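Local coordinates for protein walker-Type ATPase (Pyrococcus abyssi, PDB 2QEN) that binds ADP and magnesium through a P-loop ATPase domain and probably works as an ATPase, though its cellular role is unknown, at residues L234-E248 with A258-I270. The protein carries 1 engineered substitution. Residues are numbered along the deposited sequence; the frame is centred on the assembly and turned at random.
With ADP (adenosine-5'-diphosphate), chain C.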
ATOM      1  N   LEU A 234     -16.670  12.519  -9.208  1.00 35.76           N
ATOM      2  CA  LEU A 234     -16.918  11.101  -8.959  1.00 36.14           C
ATOM      3  C   LEU A 234     -15.693  10.342  -8.443  1.00 36.14           C
ATOM      4  O   LEU A 234     -15.830   9.440  -7.611  1.00 36.52           O
ATOM      5  CB  LEU A 234     -17.478  10.382 -10.196  1.00 36.31           C
ATOM      6  CG  LEU A 234     -18.989  10.369 -10.508  1.00 37.78           C
ATOM      7  CD1 LEU A 234     -19.862  10.569  -9.269  1.00 37.33           C
ATOM      8  CD2 LEU A 234     -19.353  11.386 -11.559  1.00 38.92           C
ATOM      9  N   LEU A 235     -14.505  10.690  -8.933  1.00 35.59           N
ATOM     10  CA  LEU A 235     -13.309   9.889  -8.631  1.00 35.87           C
ATOM     11  C   LEU A 235     -12.340  10.425  -7.542  1.00 35.47           C
ATOM     12  O   LEU A 235     -11.401   9.728  -7.171  1.00 35.12           O
ATOM     13  CB  LEU A 235     -12.557   9.496  -9.927  1.00 35.11           C
ATOM     14  CG  LEU A 235     -13.354   8.804 -11.048  1.00 35.91           C
ATOM     15  CD1 LEU A 235     -12.489   8.568 -12.322  1.00 33.59           C
ATOM     16  CD2 LEU A 235     -14.037   7.492 -10.609  1.00 34.68           C
ATOM     17  N   ASP A 236     -12.549  11.666  -7.096  1.00 36.10           N
ATOM     18  CA  ASP A 236     -11.944  12.258  -5.855  1.00 36.66           C
ATOM     19  C   ASP A 236     -10.432  12.034  -5.520  1.00 36.37           C
ATOM     20  O   ASP A 236     -10.052  11.704  -4.365  1.00 35.98           O
ATOM     21  CB  ASP A 236     -12.817  11.927  -4.620  1.00 37.66           C
ATOM     22  CG  ASP A 236     -14.099  12.840  -4.466  1.00 40.68           C
ATOM     23  OD1 ASP A 236     -14.434  13.705  -5.327  1.00 43.40           O
ATOM     24  OD2 ASP A 236     -14.784  12.683  -3.425  1.00 43.83           O
ATOM     25  N   GLY A 237      -9.555  12.229  -6.500  1.00 35.60           N
ATOM     26  CA  GLY A 237      -8.102  12.261  -6.176  1.00 33.80           C
ATOM     27  C   GLY A 237      -7.372  10.932  -6.000  1.00 33.35           C
ATOM     28  O   GLY A 237      -6.186  10.912  -5.632  1.00 32.58           O
ATOM     29  N   ILE A 238      -8.058   9.819  -6.259  1.00 32.79           N
ATOM     30  CA  ILE A 238      -7.421   8.505  -6.188  1.00 32.64           C
ATOM     31  C   ILE A 238      -6.787   8.193  -7.550  1.00 31.88           C
ATOM     32  O   ILE A 238      -7.501   7.992  -8.524  1.00 31.90           O
ATOM     33  CB  ILE A 238      -8.420   7.372  -5.787  1.00 33.27           C
ATOM     34  CG1 ILE A 238      -9.295   7.793  -4.588  1.00 35.40           C
ATOM     35  CG2 ILE A 238      -7.678   6.022  -5.570  1.00 31.66           C
ATOM     36  CD1 ILE A 238      -8.680   7.590  -3.229  1.00 36.57           C
ATOM     37  N   PRO A 239      -5.445   8.193  -7.626  1.00 31.43           N
ATOM     38  CA  PRO A 239      -4.787   8.014  -8.917  1.00 31.29           C
ATOM     39  C   PRO A 239      -5.154   6.701  -9.611  1.00 31.20           C
ATOM     40  O   PRO A 239      -5.209   6.674 -10.829  1.00 31.15           O
ATOM     41  CB  PRO A 239      -3.296   8.037  -8.560  1.00 31.03           C
ATOM     42  CG  PRO A 239      -3.226   8.791  -7.268  1.00 31.23           C
ATOM     43  CD  PRO A 239      -4.466   8.395  -6.536  1.00 31.30           C
ATOM     44  N   GLY A 240      -5.405   5.638  -8.842  1.00 30.76           N
ATOM     45  CA  GLY A 240      -5.788   4.341  -9.409  1.00 30.99           C
ATOM     46  C   GLY A 240      -7.033   4.448 -10.277  1.00 31.15           C
ATOM     47  O   GLY A 240      -7.068   3.923 -11.392  1.00 31.52           O
ATOM     48  N   TRP A 241      -8.041   5.167  -9.779  1.00 30.31           N
ATOM     49  CA  TRP A 241      -9.291   5.347 -10.516  1.00 29.97           C
ATOM     50  C   TRP A 241      -9.189   6.394 -11.635  1.00 29.51           C
ATOM     51  O   TRP A 241      -9.792   6.235 -12.694  1.00 29.24           O
ATOM     52  CB  TRP A 241     -10.445   5.646  -9.558  1.00 29.54           C
ATOM     53  CG  TRP A 241     -10.590   4.614  -8.422  1.00 29.10           C
ATOM     54  CD1 TRP A 241     -10.689   4.882  -7.086  1.00 29.92           C
ATOM     55  CD2 TRP A 241     -10.659   3.178  -8.546  1.00 28.70           C
ATOM     56  NE1 TRP A 241     -10.809   3.707  -6.371  1.00 30.38           N
ATOM     57  CE2 TRP A 241     -10.792   2.650  -7.244  1.00 29.15           C
ATOM     58  CE3 TRP A 241     -10.616   2.294  -9.629  1.00 29.91           C
ATOM     59  CZ2 TRP A 241     -10.902   1.283  -6.998  1.00 29.09           C
ATOM     60  CZ3 TRP A 241     -10.691   0.917  -9.379  1.00 29.99           C
ATOM     61  CH2 TRP A 241     -10.846   0.432  -8.071  1.00 29.86           C
ATOM     62  N   LEU A 242      -8.400   7.441 -11.404  1.00 29.21           N
ATOM     63  CA  LEU A 242      -8.144   8.469 -12.423  1.00 28.97           C
ATOM     64  C   LEU A 242      -7.459   7.909 -13.684  1.00 29.15           C
ATOM     65  O   LEU A 242      -7.760   8.342 -14.797  1.00 28.98           O
ATOM     66  CB  LEU A 242      -7.331   9.636 -11.836  1.00 28.04           C
ATOM     67  CG  LEU A 242      -7.970  10.533 -10.750  1.00 26.80           C
ATOM     68  CD1 LEU A 242      -6.949  11.518 -10.175  1.00 23.40           C
ATOM     69  CD2 LEU A 242      -9.202  11.267 -11.235  1.00 23.29           C
ATOM     70  N   VAL A 243      -6.538   6.966 -13.491  1.00 29.47           N
ATOM     71  CA  VAL A 243      -5.891   6.250 -14.607  1.00 30.19           C
ATOM     72  C   VAL A 243      -6.840   5.289 -15.347  1.00 29.96           C
ATOM     73  O   VAL A 243      -6.838   5.263 -16.572  1.00 31.68           O
ATOM     74  CB  VAL A 243      -4.576   5.524 -14.182  1.00 30.32           C
ATOM     75  CG1 VAL A 243      -4.050   4.613 -15.314  1.00 30.19           C
ATOM     76  CG2 VAL A 243      -3.498   6.534 -13.809  1.00 29.81           C
ATOM     77  N   VAL A 244      -7.631   4.506 -14.621  1.00 29.92           N
ATOM     78  CA  VAL A 244      -8.643   3.622 -15.238  1.00 29.76           C
ATOM     79  C   VAL A 244      -9.611   4.441 -16.101  1.00 29.72           C
ATOM     80  O   VAL A 244      -9.927   4.051 -17.227  1.00 30.29           O
ATOM     81  CB  VAL A 244      -9.473   2.820 -14.173  1.00 29.81           C
ATOM     82  CG1 VAL A 244     -10.672   2.117 -14.829  1.00 28.08           C
ATOM     83  CG2 VAL A 244      -8.579   1.809 -13.403  1.00 30.41           C
ATOM     84  N   PHE A 245     -10.088   5.559 -15.561  1.00 29.34           N
ATOM     85  CA  PHE A 245     -10.953   6.483 -16.305  1.00 29.54           C
ATOM     86  C   PHE A 245     -10.273   7.026 -17.577  1.00 29.76           C
ATOM     87  O   PHE A 245     -10.872   7.020 -18.650  1.00 30.72           O
ATOM     88  CB  PHE A 245     -11.420   7.637 -15.411  1.00 29.05           C
ATOM     89  CG  PHE A 245     -12.216   8.679 -16.155  1.00 29.87           C
ATOM     90  CD1 PHE A 245     -13.563   8.441 -16.483  1.00 26.29           C
ATOM     91  CD2 PHE A 245     -11.612   9.882 -16.559  1.00 26.93           C
ATOM     92  CE1 PHE A 245     -14.290   9.378 -17.209  1.00 27.52           C
ATOM     93  CE2 PHE A 245     -12.327  10.814 -17.301  1.00 25.56           C
ATOM     94  CZ  PHE A 245     -13.665  10.585 -17.612  1.00 27.53           C
ATOM     95  N   GLY A 246      -9.026   7.486 -17.448  1.00 29.35           N
ATOM     96  CA  GLY A 246      -8.272   8.025 -18.575  1.00 28.78           C
ATOM     97  C   GLY A 246      -8.145   7.012 -19.706  1.00 28.71           C
ATOM     98  O   GLY A 246      -8.451   7.316 -20.837  1.00 28.51           O
ATOM     99  N   VAL A 247      -7.707   5.801 -19.372  1.00 28.81           N
ATOM    100  CA  VAL A 247      -7.722   4.649 -20.287  1.00 28.98           C
ATOM    101  C   VAL A 247      -9.094   4.403 -20.942  1.00 28.89           C
ATOM    102  O   VAL A 247      -9.185   4.305 -22.164  1.00 29.11           O
ATOM    103  CB  VAL A 247      -7.207   3.357 -19.558  1.00 29.30           C
ATOM    104  CG1 VAL A 247      -7.369   2.090 -20.430  1.00 28.50           C
ATOM    105  CG2 VAL A 247      -5.720   3.534 -19.143  1.00 29.71           C
ATOM    106  N   GLU A 248     -10.154   4.295 -20.141  1.00 28.75           N
ATOM    107  CA  GLU A 248     -11.509   4.026 -20.678  1.00 28.41           C
ATOM    108  C   GLU A 248     -12.014   5.138 -21.590  1.00 28.06           C
ATOM    109  O   GLU A 248     -12.692   4.873 -22.571  1.00 28.47           O
ATOM    110  CB  GLU A 248     -12.515   3.753 -19.548  1.00 28.70           C
ATOM    111  CG  GLU A 248     -12.320   2.415 -18.819  1.00 30.59           C
ATOM    112  CD  GLU A 248     -12.269   1.225 -19.780  1.00 36.18           C
ATOM    113  OE1 GLU A 248     -12.907   1.296 -20.850  1.00 36.69           O
ATOM    114  OE2 GLU A 248     -11.580   0.216 -19.481  1.00 39.45           O
ATOM    115  N   ALA A 258     -17.124   5.981 -20.733  1.00 27.19           N
ATOM    116  CA  ALA A 258     -15.867   5.863 -19.967  1.00 27.53           C
ATOM    117  C   ALA A 258     -16.098   5.721 -18.459  1.00 28.38           C
ATOM    118  O   ALA A 258     -15.430   4.925 -17.789  1.00 29.24           O
ATOM    119  CB  ALA A 258     -14.964   7.037 -20.237  1.00 27.02           C
ATOM    120  N   MET A 259     -17.014   6.504 -17.908  1.00 29.04           N
ATOM    121  CA  MET A 259     -17.299   6.410 -16.473  1.00 30.29           C
ATOM    122  C   MET A 259     -18.049   5.117 -16.120  1.00 30.61           C
ATOM    123  O   MET A 259     -17.801   4.525 -15.072  1.00 30.86           O
ATOM    124  CB  MET A 259     -18.098   7.629 -15.997  1.00 30.45           C
ATOM    125  CG  MET A 259     -18.184   7.793 -14.471  1.00 33.15           C
ATOM    126  SD  MET A 259     -16.576   8.085 -13.658  1.00 34.39           S
ATOM    127  CE  MET A 259     -16.200   6.455 -13.115  1.00 38.86           C
ATOM    128  N   LYS A 260     -18.967   4.697 -16.988  1.00 30.53           N
ATOM    129  CA  LYS A 260     -19.703   3.456 -16.791  1.00 31.79           C
ATOM    130  C   LYS A 260     -18.713   2.286 -16.690  1.00 31.72           C
ATOM    131  O   LYS A 260     -18.777   1.498 -15.761  1.00 31.80           O
ATOM    132  CB  LYS A 260     -20.695   3.238 -17.943  1.00 31.64           C
ATOM    133  CG  LYS A 260     -22.060   2.719 -17.517  1.00 33.15           C
ATOM    134  CD  LYS A 260     -22.994   2.489 -18.700  1.00 33.64           C
ATOM    135  CE  LYS A 260     -22.904   1.057 -19.245  1.00 36.77           C
ATOM    136  NZ  LYS A 260     -24.148   0.630 -19.998  1.00 36.46           N
ATOM    137  N   ARG A 261     -17.783   2.212 -17.641  1.00 32.27           N
ATOM    138  CA  ARG A 261     -16.724   1.205 -17.666  1.00 32.63           C
ATOM    139  C   ARG A 261     -15.748   1.314 -16.486  1.00 32.14           C
ATOM    140  O   ARG A 261     -15.300   0.300 -15.966  1.00 32.44           O
ATOM    141  CB  ARG A 261     -15.947   1.266 -18.987  1.00 33.33           C
ATOM    142  CG  ARG A 261     -16.786   1.015 -20.233  1.00 36.56           C
ATOM    143  CD  ARG A 261     -17.156  -0.445 -20.358  1.00 44.55           C
ATOM    144  NE  ARG A 261     -16.452  -1.152 -21.433  1.00 49.95           N
ATOM    145  CZ  ARG A 261     -15.239  -1.693 -21.325  1.00 51.64           C
ATOM    146  NH1 ARG A 261     -14.543  -1.600 -20.195  1.00 53.54           N
ATOM    147  NH2 ARG A 261     -14.714  -2.321 -22.362  1.00 52.58           N
ATOM    148  N   THR A 262     -15.407   2.532 -16.082  1.00 31.26           N
ATOM    149  CA  THR A 262     -14.562   2.737 -14.900  1.00 31.04           C
ATOM    150  C   THR A 262     -15.227   2.120 -13.669  1.00 30.89           C
ATOM    151  O   THR A 262     -14.584   1.395 -12.925  1.00 31.05           O
ATOM    152  CB  THR A 262     -14.246   4.243 -14.678  1.00 30.48           C
ATOM    153  OG1 THR A 262     -13.629   4.761 -15.855  1.00 30.41           O
ATOM    154  CG2 THR A 262     -13.305   4.471 -13.496  1.00 30.56           C
ATOM    155  N   LEU A 263     -16.522   2.379 -13.501  1.00 31.05           N
ATOM    156  CA  LEU A 263     -17.296   1.883 -12.363  1.00 31.95           C
ATOM    157  C   LEU A 263     -17.450   0.369 -12.376  1.00 32.21           C
ATOM    158  O   LEU A 263     -17.439  -0.240 -11.319  1.00 32.60           O
ATOM    159  CB  LEU A 263     -18.673   2.585 -12.262  1.00 32.10           C
ATOM    160  CG  LEU A 263     -18.584   4.099 -11.954  1.00 33.52           C
ATOM    161  CD1 LEU A 263     -19.944   4.804 -11.878  1.00 33.40           C
ATOM    162  CD2 LEU A 263     -17.754   4.387 -10.692  1.00 34.34           C
ATOM    163  N   GLU A 264     -17.589  -0.212 -13.571  1.00 32.61           N
ATOM    164  CA  GLU A 264     -17.550  -1.665 -13.800  1.00 33.53           C
ATOM    165  C   GLU A 264     -16.247  -2.300 -13.319  1.00 32.19           C
ATOM    166  O   GLU A 264     -16.269  -3.276 -12.577  1.00 32.06           O
ATOM    167  CB  GLU A 264     -17.703  -1.982 -15.295  1.00 32.98           C
ATOM    168  CG  GLU A 264     -19.090  -1.774 -15.875  1.00 36.76           C
ATOM    169  CD  GLU A 264     -19.137  -2.006 -17.386  1.00 37.57           C
ATOM    170  OE1 GLU A 264     -18.064  -2.312 -17.985  1.00 43.11           O
ATOM    171  OE2 GLU A 264     -20.246  -1.895 -17.970  1.00 42.11           O
ATOM    172  N   VAL A 265     -15.119  -1.768 -13.794  1.00 31.57           N
ATOM    173  CA  VAL A 265     -13.790  -2.209 -13.354  1.00 30.91           C
ATOM    174  C   VAL A 265     -13.631  -2.069 -11.829  1.00 30.71           C
ATOM    175  O   VAL A 265     -13.215  -3.010 -11.173  1.00 30.82           O
ATOM    176  CB  VAL A 265     -12.641  -1.504 -14.142  1.00 30.83           C
ATOM    177  CG1 VAL A 265     -11.266  -1.765 -13.509  1.00 30.50           C
ATOM    178  CG2 VAL A 265     -12.622  -1.992 -15.608  1.00 30.75           C
ATOM    179  N   ALA A 266     -13.977  -0.905 -11.277  1.00 30.60           N
ATOM    180  CA  ALA A 266     -13.933  -0.697  -9.825  1.00 30.23           C
ATOM    181  C   ALA A 266     -14.816  -1.707  -9.085  1.00 30.30           C
ATOM    182  O   ALA A 266     -14.353  -2.366  -8.151  1.00 30.27           O
ATOM    183  CB  ALA A 266     -14.331   0.720  -9.482  1.00 30.37           C
ATOM    184  N   LYS A 267     -16.071  -1.848  -9.520  1.00 30.20           N
ATOM    185  CA  LYS A 267     -16.988  -2.815  -8.916  1.00 30.55           C
ATOM    186  C   LYS A 267     -16.391  -4.224  -8.843  1.00 30.45           C
ATOM    187  O   LYS A 267     -16.491  -4.883  -7.806  1.00 29.93           O
ATOM    188  CB  LYS A 267     -18.338  -2.838  -9.637  1.00 30.53           C
ATOM    189  CG  LYS A 267     -19.403  -3.635  -8.897  1.00 30.45           C
ATOM    190  CD  LYS A 267     -20.778  -3.571  -9.564  1.00 32.19           C
ATOM    191  CE  LYS A 267     -20.978  -4.671 -10.630  1.00 35.28           C
ATOM    192  NZ  LYS A 267     -22.405  -4.798 -11.095  1.00 34.68           N
ATOM    193  N   GLY A 268     -15.750  -4.663  -9.927  1.00 30.30           N
ATOM    194  CA  GLY A 268     -15.152  -5.998  -9.995  1.00 31.05           C
ATOM    195  C   GLY A 268     -14.102  -6.224  -8.924  1.00 31.26           C
ATOM    196  O   GLY A 268     -14.177  -7.180  -8.153  1.00 31.32           O
ATOM    197  N   LEU A 269     -13.134  -5.321  -8.864  1.00 32.03           N
ATOM    198  CA  LEU A 269     -12.031  -5.404  -7.903  1.00 32.71           C
ATOM    199  C   LEU A 269     -12.518  -5.305  -6.450  1.00 32.70           C
ATOM    200  O   LEU A 269     -12.169  -6.143  -5.597  1.00 32.55           O
ATOM    201  CB  LEU A 269     -10.989  -4.317  -8.207  1.00 33.05           C
ATOM    202  CG  LEU A 269     -10.326  -4.307  -9.593  1.00 34.14           C
ATOM    203  CD1 LEU A 269      -9.547  -3.010  -9.810  1.00 35.10           C
ATOM    204  CD2 LEU A 269      -9.395  -5.498  -9.795  1.00 35.97           C
ATOM    205  N   ILE A 270     -13.355  -4.303  -6.185  1.00 32.64           N
ATOM    206  CA  ILE A 270     -13.881  -4.054  -4.839  1.00 32.26           C
ATOM    207  C   ILE A 270     -14.757  -5.206  -4.344  1.00 32.72           C
ATOM    208  O   ILE A 270     -14.748  -5.545  -3.156  1.00 32.23           O
ATOM    209  CB  ILE A 270     -14.613  -2.682  -4.780  1.00 31.93           C
ATOM    210  CG1 ILE A 270     -13.587  -1.559  -4.983  1.00 31.58           C
ATOM    211  CG2 ILE A 270     -15.396  -2.506  -3.462  1.00 31.12           C
ATOM    212  CD1 ILE A 270     -14.138  -0.287  -5.568  1.00 32.24           C
TER
HETATM  213  PB  ADP C 999      -1.027   1.568  -3.647  1.00 25.32           P
HETATM  214  O1B ADP C 999      -1.034   2.827  -2.815  1.00 26.10           O
HETATM  215  O2B ADP C 999       0.319   0.878  -3.626  1.00 25.79           O
HETATM  216  O3B ADP C 999      -2.167   0.614  -3.402  1.00 26.33           O
HETATM  217  PA  ADP C 999      -0.385   1.933  -6.510  1.00 26.61           P
HETATM  218  O1A ADP C 999       0.976   2.567  -6.397  1.00 25.17           O
HETATM  219  O2A ADP C 999      -0.525   0.535  -7.026  1.00 22.84           O
HETATM  220  O3A ADP C 999      -1.258   2.117  -5.141  1.00 26.10           O
HETATM  221  O5' ADP C 999      -1.227   2.942  -7.453  1.00 26.65           O
HETATM  222  C5' ADP C 999      -2.460   2.581  -8.082  1.00 25.42           C
HETATM  223  C4' ADP C 999      -2.350   2.920  -9.574  1.00 26.73           C
HETATM  224  O4' ADP C 999      -2.551   4.331  -9.786  1.00 25.55           O
HETATM  225  C3' ADP C 999      -0.987   2.641 -10.208  1.00 26.32           C
HETATM  226  O3' ADP C 999      -0.909   1.347 -10.794  1.00 27.79           O
HETATM  227  C2' ADP C 999      -0.902   3.650 -11.308  1.00 26.33           C
HETATM  228  O2' ADP C 999      -1.838   3.220 -12.292  1.00 25.75           O
HETATM  229  C1' ADP C 999      -1.601   4.842 -10.727  1.00 24.43           C
HETATM  230  N9  ADP C 999      -0.783   5.864 -10.036  1.00 24.15           N
HETATM  231  C8  ADP C 999      -0.593   5.933  -8.705  1.00 23.37           C
HETATM  232  N7  ADP C 999       0.130   7.027  -8.368  1.00 23.56           N
HETATM  233  C5  ADP C 999       0.416   7.683  -9.508  1.00 23.88           C
HETATM  234  C6  ADP C 999       1.148   8.912  -9.878  1.00 23.98           C
HETATM  235  N6  ADP C 999       1.735   9.683  -8.934  1.00 23.88           N
HETATM  236  N1  ADP C 999       1.206   9.243 -11.193  1.00 23.78           N
HETATM  237  C2  ADP C 999       0.642   8.483 -12.138  1.00 23.87           C
HETATM  238  N3  ADP C 999      -0.061   7.365 -11.876  1.00 24.64           N
HETATM  239  C4  ADP C 999      -0.200   6.916 -10.606  1.00 24.21           C
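Helix 239-248 and helix 258-270 pack at an interhelical angle of 134°, their axes 8.5 Å apart at closest approach; the CA atoms of Phe245 and Thr262, and of Glu248 and Ala258, come nearest across the pair. Thr262 is the knob of this interface, set among Leu235, Val244, Phe245 and Glu248. Its CG2 lies anti to the backbone N and meets Val244 CG1, whereas Thr262 OG1 turns back along its own helix to hydrogen-bond Ala258 O at 2.6 Å. That oxygen also accepts a hydrogen bond from Thr262 N, from the opposite face of its carbonyl plane; the same OG1 comes within 3.2 Å of Phe245 CA. Trp241 reaches farther along helix 258-270: Ala266 CB sits over one face of its six-membered ring in a CH-pi contact, 3.9 Å from the centroid, and Leu269 CD1 lies at the ring edge. At the other end, Met259 meets Leu235 tip to tip and brings SD obliquely beside the Phe245 ring, a Met-aromatic contact. Glu248 OE1 lies over one face of the Arg261 guanidinium, 3.4 Å from NH1, so the pair is joined by charge without a directed N-H. Without the carboxylate, as with an alanine at Glu248, Arg261 would probably be left with the more distant Glu264 as its counter-charge. Beyond the pair, Trp241 NE1 is hydrogen-bonded to Asp341, and Val343 of helix 342-348 touches Leu235, Trp241 and Ala266. Helix 205-217 packs against Leu242, Val243 and Phe245. Helix 239-252 meets ADP through Pro239, Gly240 and Val243, and helix 255-280 through Trp241, Val244, Phe245 and Glu248.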